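Local coordinates for DNA processing protein DprA (Streptococcus pneumoniae, PDB 3UQZ), which binds single-stranded DNA cooperatively, protects it from nucleases and helps load the RecA recombinase onto it during natural transformation, at residues Arg236-Gly241 against His260-Glu265. Numbering follows the deposited sequence.
Sequences RAMEEG and HHLIQE
Met-238, modelled as selenomethionine, is bent at chi2 and chi3 (both 148°), and its SE and CE reach across to Leu-262 and Glu-265. Leu-262 has CG anti to its carbonyl carbon (chi1 -79°), and its CD2 branch meets the SE atom. SE lies 3.8 Å from CD2 of Leu-262, and the two side chains run at a slant to each other. The CE methyl continues to just past helix 257-264, where it lies 3.9 Å from the backbone O of Glu-265. The CA atoms of Met-238 and Leu-262 stay 9.6 Å apart. The contact joins helices 229-239 and 257-264 of the Rossmann-like fold. Leu-262 also touches Val-221 of strand 218-222, and Met-238 touches Val-244 of strand 243-246. Leu-231 and Cys-234 of helix 229-239 also pack on Leu-262. Helix 229-239 ends in a Schellman motif at Gly-241, which has positive phi. Near this end, Arg-236 carries a salt-bridge network, with NH1 3.4 Å from OE1 of Glu-239. Its NH2 is 3.1 Å from OE2 of Glu-240, which lies well out of the guanidinium plane, so charge alone links that pair. On helix 257-264, Gln-264 NE2 hydrogen-bonds to Leu-269 O and Asp-275 OD2 of the second subunit.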
ATOM      1  N   ARG A 236      -0.577  15.377  10.012  1.00 51.80           N
ATOM      2  CA  ARG A 236      -1.006  16.776  10.082  1.00 52.82           C
ATOM      3  C   ARG A 236      -1.325  17.340   8.669  1.00 57.38           C
ATOM      4  O   ARG A 236      -2.243  18.150   8.538  1.00 56.83           O
ATOM      5  CB  ARG A 236       0.014  17.643  10.853  1.00 56.21           C
ATOM      6  CG  ARG A 236      -0.451  19.084  11.175  1.00 72.08           C
ATOM      7  CD  ARG A 236      -1.406  19.160  12.360  1.00 83.34           C
ATOM      8  NE  ARG A 236      -1.944  20.506  12.562  1.00 91.32           N
ATOM      9  CZ  ARG A 236      -3.098  20.942  12.066  1.00107.75           C
ATOM     10  NH1 ARG A 236      -3.851  20.139  11.320  1.00 97.30           N
ATOM     11  NH2 ARG A 236      -3.511  22.176  12.308  1.00 94.01           N
ATOM     12  N   ALA A 237      -0.601  16.876   7.616  1.00 53.96           N
ATOM     13  CA  ALA A 237      -0.862  17.291   6.225  1.00 52.87           C
ATOM     14  C   ALA A 237      -2.238  16.782   5.772  1.00 57.02           C
ATOM     15  O   ALA A 237      -2.944  17.494   5.053  1.00 56.78           O
ATOM     16  CB  ALA A 237       0.223  16.778   5.291  1.00 53.06           C
HETATM   17  N   MSE A 238      -2.622  15.564   6.215  1.00 53.11           N
HETATM   18  CA  MSE A 238      -3.913  14.945   5.925  1.00 52.66           C
HETATM   19  C   MSE A 238      -5.037  15.734   6.616  1.00 60.00           C
HETATM   20  O   MSE A 238      -6.103  15.926   6.029  1.00 60.91           O
HETATM   21  CB  MSE A 238      -3.904  13.478   6.364  1.00 54.17           C
HETATM   22  CG  MSE A 238      -4.038  12.507   5.197  1.00 60.13           C
HETATM   23 SE   MSE A 238      -3.114  10.790   5.436  0.65 66.37          SE
HETATM   24  CE  MSE A 238      -4.324   9.689   4.454  1.00 62.70           C
ATOM     25  N   GLU A 239      -4.762  16.253   7.831  1.00 57.46           N
ATOM     26  CA  GLU A 239      -5.682  17.091   8.609  1.00 57.49           C
ATOM     27  C   GLU A 239      -5.881  18.458   7.928  1.00 60.61           C
ATOM     28  O   GLU A 239      -6.948  19.052   8.065  1.00 61.76           O
ATOM     29  CB  GLU A 239      -5.165  17.286  10.046  1.00 59.16           C
ATOM     30  CG  GLU A 239      -5.360  16.086  10.965  1.00 72.79           C
ATOM     31  CD  GLU A 239      -4.433  16.002  12.168  1.00 99.60           C
ATOM     32  OE1 GLU A 239      -4.062  17.060  12.732  1.00 98.68           O
ATOM     33  OE2 GLU A 239      -4.095  14.865  12.568  1.00 94.00           O
ATOM     34  N   GLU A 240      -4.864  18.945   7.188  1.00 54.91           N
ATOM     35  CA  GLU A 240      -4.915  20.212   6.449  1.00 53.44           C
ATOM     36  C   GLU A 240      -5.548  20.037   5.044  1.00 55.83           C
ATOM     37  O   GLU A 240      -5.619  21.001   4.275  1.00 56.04           O
ATOM     38  CB  GLU A 240      -3.513  20.859   6.354  1.00 54.49           C
ATOM     39  CG  GLU A 240      -2.977  21.442   7.655  1.00 62.05           C
ATOM     40  CD  GLU A 240      -3.602  22.719   8.196  1.00 81.37           C
ATOM     41  OE1 GLU A 240      -4.408  23.361   7.481  1.00 86.84           O
ATOM     42  OE2 GLU A 240      -3.255  23.091   9.340  1.00 63.79           O
ATOM     43  N   GLY A 241      -6.006  18.819   4.741  1.00 50.14           N
ATOM     44  CA  GLY A 241      -6.635  18.467   3.469  1.00 48.51           C
ATOM     45  C   GLY A 241      -5.679  18.274   2.308  1.00 49.22           C
ATOM     46  O   GLY A 241      -6.104  18.312   1.149  1.00 48.63           O
ATOM     47  N   HIS A 260       3.153   2.434   5.142  1.00 43.19           N
ATOM     48  CA  HIS A 260       2.169   1.363   5.054  1.00 41.39           C
ATOM     49  C   HIS A 260       0.928   1.692   5.857  1.00 45.32           C
ATOM     50  O   HIS A 260      -0.178   1.495   5.356  1.00 45.51           O
ATOM     51  CB  HIS A 260       2.790   0.020   5.466  1.00 40.66           C
ATOM     52  CG  HIS A 260       3.880  -0.452   4.551  1.00 43.11           C
ATOM     53  ND1 HIS A 260       4.788  -1.407   4.959  1.00 44.42           N
ATOM     54  CD2 HIS A 260       4.177  -0.080   3.280  1.00 44.27           C
ATOM     55  CE1 HIS A 260       5.601  -1.591   3.931  1.00 43.78           C
ATOM     56  NE2 HIS A 260       5.278  -0.809   2.901  1.00 44.07           N
ATOM     57  N   HIS A 261       1.106   2.246   7.073  1.00 41.40           N
ATOM     58  CA  HIS A 261       0.014   2.671   7.950  1.00 41.34           C
ATOM     59  C   HIS A 261      -0.787   3.792   7.263  1.00 44.08           C
ATOM     60  O   HIS A 261      -2.017   3.746   7.275  1.00 43.91           O
ATOM     61  CB  HIS A 261       0.566   3.129   9.311  1.00 42.79           C
ATOM     62  CG  HIS A 261      -0.455   3.753  10.209  1.00 47.65           C
ATOM     63  ND1 HIS A 261      -1.357   2.981  10.932  1.00 50.28           N
ATOM     64  CD2 HIS A 261      -0.688   5.059  10.477  1.00 50.59           C
ATOM     65  CE1 HIS A 261      -2.107   3.839  11.607  1.00 50.13           C
ATOM     66  NE2 HIS A 261      -1.739   5.101  11.374  1.00 50.59           N
ATOM     67  N   LEU A 262      -0.081   4.767   6.633  1.00 38.93           N
ATOM     68  CA  LEU A 262      -0.687   5.894   5.923  1.00 38.11           C
ATOM     69  C   LEU A 262      -1.549   5.429   4.748  1.00 43.47           C
ATOM     70  O   LEU A 262      -2.664   5.931   4.586  1.00 43.35           O
ATOM     71  CB  LEU A 262       0.380   6.908   5.454  1.00 37.63           C
ATOM     72  CG  LEU A 262       0.932   7.875   6.517  1.00 40.78           C
ATOM     73  CD1 LEU A 262       2.313   8.364   6.137  1.00 39.76           C
ATOM     74  CD2 LEU A 262      -0.010   9.033   6.764  1.00 41.71           C
ATOM     75  N   ILE A 263      -1.041   4.461   3.941  1.00 40.48           N
ATOM     76  CA  ILE A 263      -1.755   3.876   2.794  1.00 39.91           C
ATOM     77  C   ILE A 263      -3.046   3.202   3.283  1.00 46.35           C
ATOM     78  O   ILE A 263      -4.103   3.402   2.682  1.00 47.12           O
ATOM     79  CB  ILE A 263      -0.856   2.930   1.950  1.00 41.54           C
ATOM     80  CG1 ILE A 263       0.240   3.724   1.231  1.00 40.56           C
ATOM     81  CG2 ILE A 263      -1.684   2.110   0.947  1.00 41.50           C
ATOM     82  CD1 ILE A 263       1.463   2.907   0.822  1.00 40.16           C
ATOM     83  N   GLN A 264      -2.960   2.456   4.401  1.00 43.90           N
ATOM     84  CA  GLN A 264      -4.104   1.777   5.016  1.00 44.18           C
ATOM     85  C   GLN A 264      -5.156   2.801   5.433  1.00 49.93           C
ATOM     86  O   GLN A 264      -6.345   2.565   5.236  1.00 50.32           O
ATOM     87  CB  GLN A 264      -3.664   0.940   6.226  1.00 44.91           C
ATOM     88  CG  GLN A 264      -2.870  -0.305   5.849  1.00 43.80           C
ATOM     89  CD  GLN A 264      -2.333  -1.067   7.041  1.00 50.09           C
ATOM     90  OE1 GLN A 264      -2.025  -0.512   8.108  1.00 44.91           O
ATOM     91  NE2 GLN A 264      -2.137  -2.357   6.855  1.00 33.98           N
ATOM     92  N   GLU A 265      -4.699   3.957   5.958  1.00 46.85           N
ATOM     93  CA  GLU A 265      -5.532   5.066   6.422  1.00 46.57           C
ATOM     94  C   GLU A 265      -6.102   5.969   5.307  1.00 51.04           C
ATOM     95  O   GLU A 265      -6.852   6.902   5.604  1.00 53.07           O
ATOM     96  CB  GLU A 265      -4.811   5.886   7.501  1.00 47.99           C
ATOM     97  CG  GLU A 265      -4.641   5.168   8.833  1.00 63.37           C
ATOM     98  CD  GLU A 265      -5.905   4.730   9.556  1.00 92.82           C
ATOM     99  OE1 GLU A 265      -6.917   5.468   9.507  1.00 95.03           O
ATOM    100  OE2 GLU A 265      -5.876   3.651  10.191  1.00 89.75           O
TER